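Local coordinates for vinylacetyl-CoA Delta-isomerase (Nitrosopumilus maritimus SCM1, PDB 6VJR), which probably dehydrates 4-hydroxybutyryl-CoA and isomerises vinylacetyl-CoA, holding a flavin (FAD), a [4Fe-4S] cluster and a ferric ion, at residues 228-232 with 233-237; 435-438 with 439-443. All blocks are in the same frame, centred on the assembly; numbering follows the deposited sequence.

Contact 1 of 2, residues 228-232 with 233-237. With NA (sodium ion), chain K; NA (sodium ion), chain L.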
loop_
_atom_site.group_PDB
_atom_site.type_symbol
_atom_site.label_atom_id
_atom_site.label_comp_id
_atom_site.label_asym_id
_atom_site.label_seq_id
_atom_site.Cartn_x
_atom_site.Cartn_y
_atom_site.Cartn_z
ATOM N N TYR A 228 21.250 -1.986 30.858
ATOM C CA TYR A 228 20.419 -1.005 30.180
ATOM C C TYR A 228 20.550 -1.148 28.662
ATOM O O TYR A 228 21.630 -1.352 28.156
ATOM C CB TYR A 228 20.848 0.396 30.618
ATOM C CG TYR A 228 19.721 1.416 30.712
ATOM C CD1 TYR A 228 18.991 1.549 31.892
ATOM C CD2 TYR A 228 19.389 2.247 29.655
ATOM C CE1 TYR A 228 17.929 2.411 31.992
ATOM C CE2 TYR A 228 18.336 3.147 29.764
ATOM C CZ TYR A 228 17.629 3.240 30.943
ATOM O OH TYR A 228 16.594 4.116 31.056
ATOM N N GLY A 229 19.452 -0.949 27.930
ATOM C CA GLY A 229 19.515 -0.902 26.481
ATOM C C GLY A 229 19.861 0.490 25.947
ATOM O O GLY A 229 19.391 1.498 26.422
ATOM N N ARG A 230 20.650 0.530 24.871
ATOM C CA ARG A 230 20.865 1.770 24.151
ATOM C C ARG A 230 19.596 2.139 23.398
ATOM O O ARG A 230 18.733 1.299 23.170
ATOM C CB ARG A 230 22.003 1.641 23.148
ATOM C CG ARG A 230 23.384 1.532 23.766
ATOM C CD ARG A 230 24.454 1.989 22.816
ATOM N NE ARG A 230 24.452 3.452 22.714
ATOM C CZ ARG A 230 25.534 4.176 22.456
ATOM N NH1 ARG A 230 26.680 3.594 22.085
ATOM N NH2 ARG A 230 25.443 5.496 22.470
ATOM N N GLN A 231 19.502 3.389 22.988
ATOM C CA GLN A 231 18.458 3.853 22.102
ATOM C C GLN A 231 19.127 4.760 21.062
ATOM O O GLN A 231 20.148 5.404 21.379
ATOM C CB GLN A 231 17.368 4.640 22.822
ATOM C CG GLN A 231 16.630 3.826 23.866
ATOM C CD GLN A 231 15.440 4.558 24.437
ATOM O OE1 GLN A 231 15.454 5.784 24.570
ATOM N NE2 GLN A 231 14.381 3.819 24.738
ATOM N N SER A 232 18.509 4.839 19.880
ATOM C CA SER A 232 18.883 5.835 18.888
ATOM C C SER A 232 18.944 7.231 19.526
ATOM O O SER A 232 17.984 7.648 20.128
ATOM C CB SER A 232 17.965 5.818 17.707
ATOM O OG SER A 232 18.416 6.802 16.788
ATOM N N CYS A 233 20.090 7.921 19.439
ATOM C CA CYS A 233 20.238 9.277 19.964
ATOM C C CYS A 233 20.193 9.339 21.492
ATOM O O CYS A 233 20.032 10.444 22.056
ATOM C CB CYS A 233 19.227 10.275 19.359
ATOM S SG CYS A 233 19.378 10.447 17.581
ATOM N N ASP A 234 20.419 8.200 22.168
ATOM C CA ASP A 234 20.312 8.125 23.628
ATOM C C ASP A 234 21.133 9.234 24.310
ATOM O O ASP A 234 20.650 9.915 25.216
ATOM C CB ASP A 234 20.706 6.747 24.133
ATOM C CG ASP A 234 21.970 6.086 23.574
ATOM O OD1 ASP A 234 22.797 6.779 22.902
ATOM O OD2 ASP A 234 22.098 4.850 23.737
ATOM N N THR A 235 22.378 9.398 23.879
ATOM C CA THR A 235 23.318 10.235 24.593
ATOM C C THR A 235 23.061 11.723 24.415
ATOM O O THR A 235 23.662 12.514 25.146
ATOM C CB THR A 235 24.762 9.861 24.308
ATOM O OG1 THR A 235 24.941 10.041 22.914
ATOM C CG2 THR A 235 25.093 8.460 24.807
ATOM N N ARG A 236 22.117 12.123 23.540
ATOM C CA ARG A 236 21.783 13.529 23.494
ATOM C C ARG A 236 21.260 13.994 24.848
ATOM O O ARG A 236 21.382 15.184 25.206
ATOM C CB ARG A 236 20.753 13.831 22.414
ATOM C CG ARG A 236 21.359 13.634 21.032
ATOM C CD ARG A 236 20.463 14.126 19.964
ATOM N NE ARG A 236 20.927 13.841 18.605
ATOM C CZ ARG A 236 20.329 14.237 17.505
ATOM N NH1 ARG A 236 19.283 15.007 17.574
ATOM N NH2 ARG A 236 20.779 13.872 16.290
ATOM N N SER A 237 20.598 13.080 25.549
ATOM C CA SER A 237 20.065 13.360 26.869
ATOM C C SER A 237 21.159 13.825 27.829
ATOM O O SER A 237 20.868 14.577 28.746
ATOM C CB SER A 237 19.366 12.143 27.439
ATOM O OG SER A 237 20.288 11.081 27.658
HETATM NA NA NA K . 20.620 17.335 25.681
HETATM NA NA NA L . 19.445 16.168 29.840
HETATM O O HOH W 1 19.254 17.057 27.568
HETATM O O HOH W 2 21.901 18.290 23.718
HETATM O O HOH W 3 17.760 14.387 30.358
HETATM O O HOH W 4 17.492 17.788 30.493
HETATM O O HOH W 5 19.705 16.472 31.835
#
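The guanidinium of Arg-230 and the carboxylate of Asp-234 meet edge to edge, their planes only 19° apart. The arginine grips side-on: Arg-230 NE reaches Asp-234 OD2 at 2.9 Å, on the syn lone pair, while NH2 goes to OD1 at 3.0 Å with an almost straight N-H...O angle of 175°. The methyl CG2 of Thr-235 approaches the same guanidinium obliquely. In the second flat group, Cys-233 SG rests over one face of the Arg-236 guanidinium, 3.6 Å from its plane and nearer the margin than the centre.

Asp-234 OD2 takes a further bond, from Gln-231 N at 3.1 Å, and this donor comes from above the carboxylate plane. The side chain can serve both donors because CG sits between the backbone N and the carbonyl carbon (chi1 45°), folding it back over the type II beta turn from Gln-231 to Asp-234. That turn is closed by Asp-234 N to Gln-231 O, 2.9 Å, with Cys-233 at its third position in a positive-phi conformation. Replacing Asp-234 by an alanine removes both carboxylate oxygens, which would probably leave NE of Arg-230 without its acid partner here and Gln-231 N without this acceptor.

The 3-10 segment 234-237 follows, and its backbone reaches two sodium ions bridged by water 1: Arg-236 O binds one at 2.3 Å, with Glu-239, Gly-241 and Asp-245, and Ser-237 O binds the other. Arg-230 NH1 forms salt bridges with Glu-239 and Asp-244, both of the second subunit.

Contact 2 of 2, residues 435-438 with 439-443. With FE (Fe (III) ion), chain I; FAD (flavin-adenine dinucleotide), chain F; SF4 (iron/sulfur cluster), chain E.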
loop_
_atom_site.group_PDB
_atom_site.type_symbol
_atom_site.label_atom_id
_atom_site.label_comp_id
_atom_site.label_asym_id
_atom_site.label_seq_id
_atom_site.Cartn_x
_atom_site.Cartn_y
_atom_site.Cartn_z
ATOM N N ARG A 435 15.164 8.901 19.866
ATOM C CA ARG A 435 14.957 8.061 21.029
ATOM C C ARG A 435 13.510 7.579 21.097
ATOM O O ARG A 435 13.245 6.463 21.563
ATOM C CB ARG A 435 15.244 8.845 22.317
ATOM C CG ARG A 435 16.683 8.958 22.755
ATOM C CD ARG A 435 16.795 9.417 24.187
ATOM N NE ARG A 435 16.786 8.234 25.058
ATOM C CZ ARG A 435 16.988 8.230 26.351
ATOM N NH1 ARG A 435 17.036 7.065 26.996
ATOM N NH2 ARG A 435 17.155 9.378 26.972
ATOM N N ASN A 436 12.560 8.460 20.723
ATOM C CA ASN A 436 11.163 8.093 20.831
ATOM C C ASN A 436 10.679 7.264 19.639
ATOM O O ASN A 436 9.577 6.721 19.675
ATOM C CB ASN A 436 10.338 9.316 21.208
ATOM C CG ASN A 436 10.466 9.720 22.667
ATOM O OD1 ASN A 436 10.278 10.888 23.020
ATOM N ND2 ASN A 436 10.843 8.796 23.532
ATOM N N ALA A 437 11.484 7.162 18.570
ATOM C CA ALA A 437 11.169 6.243 17.498
ATOM C C ALA A 437 11.332 4.787 17.897
ATOM O O ALA A 437 10.718 3.929 17.240
ATOM C CB ALA A 437 12.033 6.526 16.294
ATOM N N VAL A 438 12.216 4.512 18.882
ATOM C CA VAL A 438 12.309 3.173 19.438
ATOM C C VAL A 438 10.930 2.663 19.825
ATOM O O VAL A 438 10.553 1.559 19.477
ATOM C CB VAL A 438 13.266 3.130 20.631
ATOM C CG1 VAL A 438 13.163 1.827 21.427
ATOM C CG2 VAL A 438 14.659 3.402 20.145
ATOM N N GLY A 439 10.182 3.499 20.524
ATOM C CA GLY A 439 8.840 3.117 20.909
ATOM C C GLY A 439 7.818 3.291 19.792
ATOM O O GLY A 439 7.036 2.368 19.528
ATOM N N TYR A 440 7.881 4.402 19.052
ATOM C CA TYR A 440 6.810 4.663 18.110
ATOM C C TYR A 440 6.857 3.677 16.932
ATOM O O TYR A 440 5.817 3.285 16.406
ATOM C CB TYR A 440 6.859 6.122 17.653
ATOM C CG TYR A 440 5.677 6.525 16.795
ATOM C CD1 TYR A 440 4.385 6.360 17.230
ATOM C CD2 TYR A 440 5.845 6.954 15.497
ATOM C CE1 TYR A 440 3.299 6.711 16.453
ATOM C CE2 TYR A 440 4.757 7.301 14.707
ATOM C CZ TYR A 440 3.473 7.125 15.149
ATOM O OH TYR A 440 2.395 7.430 14.373
ATOM N N LEU A 441 8.059 3.331 16.498
ATOM C CA LEU A 441 8.254 2.448 15.363
ATOM C C LEU A 441 8.544 1.032 15.825
ATOM O O LEU A 441 7.699 0.150 15.653
ATOM C CB LEU A 441 9.318 2.976 14.394
ATOM C CG LEU A 441 9.052 4.352 13.811
ATOM C CD1 LEU A 441 10.153 4.736 12.807
ATOM C CD2 LEU A 441 7.693 4.418 13.172
ATOM N N THR A 442 9.723 0.786 16.395
ATOM C CA THR A 442 10.118 -0.591 16.601
ATOM C C THR A 442 9.292 -1.321 17.672
ATOM O O THR A 442 9.033 -2.525 17.526
ATOM C CB THR A 442 11.627 -0.631 16.862
ATOM O OG1 THR A 442 12.312 0.184 15.901
ATOM C CG2 THR A 442 12.139 -2.050 16.684
ATOM N N GLU A 443 8.853 -0.632 18.737
ATOM C CA GLU A 443 8.002 -1.298 19.699
ATOM C C GLU A 443 6.601 -1.507 19.111
ATOM O O GLU A 443 5.966 -2.512 19.388
ATOM C CB GLU A 443 7.926 -0.535 21.011
ATOM C CG GLU A 443 7.510 -1.482 22.126
ATOM C CD GLU A 443 6.069 -1.496 22.483
ATOM O OE1 GLU A 443 5.398 -0.491 22.112
ATOM O OE2 GLU A 443 5.666 -2.444 23.195
HETATM FE FE FE I . 4.116 -3.017 24.241
HETATM P PA FAD F . 12.353 -12.615 17.409
HETATM O O1A FAD F . 11.445 -13.624 17.982
HETATM O O2A FAD F . 13.791 -12.942 17.353
HETATM O O5B FAD F . 11.701 -12.171 16.025
HETATM C C5B FAD F . 12.506 -11.850 14.864
HETATM C C4B FAD F . 11.797 -12.354 13.641
HETATM O O4B FAD F . 11.858 -13.801 13.613
HETATM C C3B FAD F . 10.308 -11.986 13.496
HETATM O O3B FAD F . 9.988 -11.741 12.124
HETATM C C2B FAD F . 9.596 -13.241 13.987
HETATM O O2B FAD F . 8.267 -13.437 13.528
HETATM C C1B FAD F . 10.544 -14.330 13.480
HETATM N N9A FAD F . 10.501 -15.556 14.268
HETATM C C8A FAD F . 10.913 -15.786 15.564
HETATM N N7A FAD F . 10.768 -17.020 15.977
HETATM C C5A FAD F . 10.195 -17.654 14.890
HETATM C C6A FAD F . 9.786 -18.989 14.689
HETATM N N6A FAD F . 9.959 -19.944 15.604
HETATM N N1A FAD F . 9.190 -19.290 13.512
HETATM C C2A FAD F . 9.067 -18.319 12.590
HETATM N N3A FAD F . 9.443 -17.043 12.644
HETATM C C4A FAD F . 10.002 -16.760 13.837
HETATM N N1 FAD F . 8.556 -7.933 26.385
HETATM C C2 FAD F . 8.249 -8.076 27.717
HETATM O O2 FAD F . 8.080 -9.185 28.250
HETATM N N3 FAD F . 8.053 -6.939 28.478
HETATM C C4 FAD F . 8.170 -5.647 28.054
HETATM O O4 FAD F . 8.086 -4.705 28.823
HETATM C C4X FAD F . 8.594 -5.519 26.668
HETATM N N5 FAD F . 8.767 -4.290 26.170
HETATM C C5X FAD F . 9.378 -4.185 24.939
HETATM C C6 FAD F . 9.799 -2.936 24.460
HETATM C C7 FAD F . 10.459 -2.802 23.248
HETATM C C7M FAD F . 10.988 -1.453 22.823
HETATM C C8 FAD F . 10.582 -3.923 22.403
HETATM C C8M FAD F . 11.191 -3.784 21.038
HETATM C C9 FAD F . 10.101 -5.146 22.807
HETATM C C9A FAD F . 9.524 -5.298 24.093
HETATM N N10 FAD F . 9.141 -6.545 24.584
HETATM C C10 FAD F . 8.751 -6.722 25.912
HETATM C "C1'" FAD F . 9.564 -7.715 23.789
HETATM C "C2'" FAD F . 8.715 -8.122 22.610
HETATM O "O2'" FAD F . 7.593 -8.847 23.115
HETATM C "C3'" FAD F . 9.537 -8.997 21.653
HETATM O "O3'" FAD F . 10.479 -8.135 21.045
HETATM C "C4'" FAD F . 8.716 -9.804 20.634
HETATM O "O4'" FAD F . 7.994 -10.857 21.285
HETATM C "C5'" FAD F . 9.575 -10.409 19.539
HETATM O "O5'" FAD F . 10.563 -11.247 20.117
HETATM P P FAD F . 12.074 -11.048 19.801
HETATM O O1P FAD F . 12.523 -9.682 20.077
HETATM O O2P FAD F . 12.785 -12.165 20.442
HETATM O O3P FAD F . 12.241 -11.215 18.215
HETATM FE FE1 SF4 E . 3.278 -0.398 25.519
HETATM FE FE2 SF4 E . 2.588 2.117 24.651
HETATM FE FE3 SF4 E . 4.450 1.849 26.447
HETATM FE FE4 SF4 E . 1.883 1.518 27.152
HETATM S S1 SF4 E . 2.863 3.440 26.553
HETATM S S2 SF4 E . 3.681 0.120 27.730
HETATM S S3 SF4 E . 1.102 0.433 25.241
HETATM S S4 SF4 E . 4.554 0.985 24.344
HETATM O O HOH W 6 10.675 5.071 23.062
#
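Gly-439 is linked to the turn before it by water 6, which donates to Arg-435 O and takes a weak bond from Gly-439 N at 3.0 Å. Its carbonyl oxygen faces elsewhere, accepting from Lys-296 NZ. Tyr-440 then makes a regular i to i+4 helical bond, N to Asn-436 O at 2.9 Å. With CG anti to the backbone N (chi1 -173°), the ring leads away from 435-438 and packs against helices 295-314 and 372-384.

Leu-441 N donates to Ala-437 O at 2.8 Å, and its CD1 lies 4.3 Å from Ala-437 CB, a light apolar touch one turn apart. At Thr-442 the spacing begins to widen: its N reaches back five residues to the same Ala-437 O, but weakly, at 3.4 Å. Thr-442 OG1 hydrogen-bonds to Gln-381 of the second subunit.

Glu-443 completes the change. Glu-443 N bonds to Val-438 O at 2.9 Å, again five residues back, with a C=O...N angle of 162°; this i to i+5 bond is the evidence for the pi-type turn at 439-443 within helix 437-446. The side chain leaves the helix and bends at chi2 (-97°). Glu-443 CG passes 3.4 Å from FAD C7, and Glu-443 OE2 binds the iron at 2.0 Å, in company with His-289 and Tyr-293. The other oxygen, OE1, forms a salt bridge with Lys-296.

The carboxylate thus divides its oxygens between a metal and a lysine, which probably restricts its rotation, and the oxygen ligands from Glu-443 and Tyr-293 are consistent with a ferric centre held between flavin and iron-sulfur cluster.

Overall arrangement
From the N terminus, strand 224-228 runs into contact 1, which closes a tight turn in the loop before strand 254-259. Some two hundred residues later, after helix 418-432, contact 2 forms the opening turns of helix 437-446. The two are in series and neither nest nor cross, yet their centres are 12 Å apart. Arg-435 joins them: its NE is 2.8 Å from Gln-231 OE1, a probable hydrogen bond, and its CG packs on Ser-232 O. The sheet-bearing region is thereby tied to the helical region carrying one of the iron ligands, and both contacts touch the second subunit.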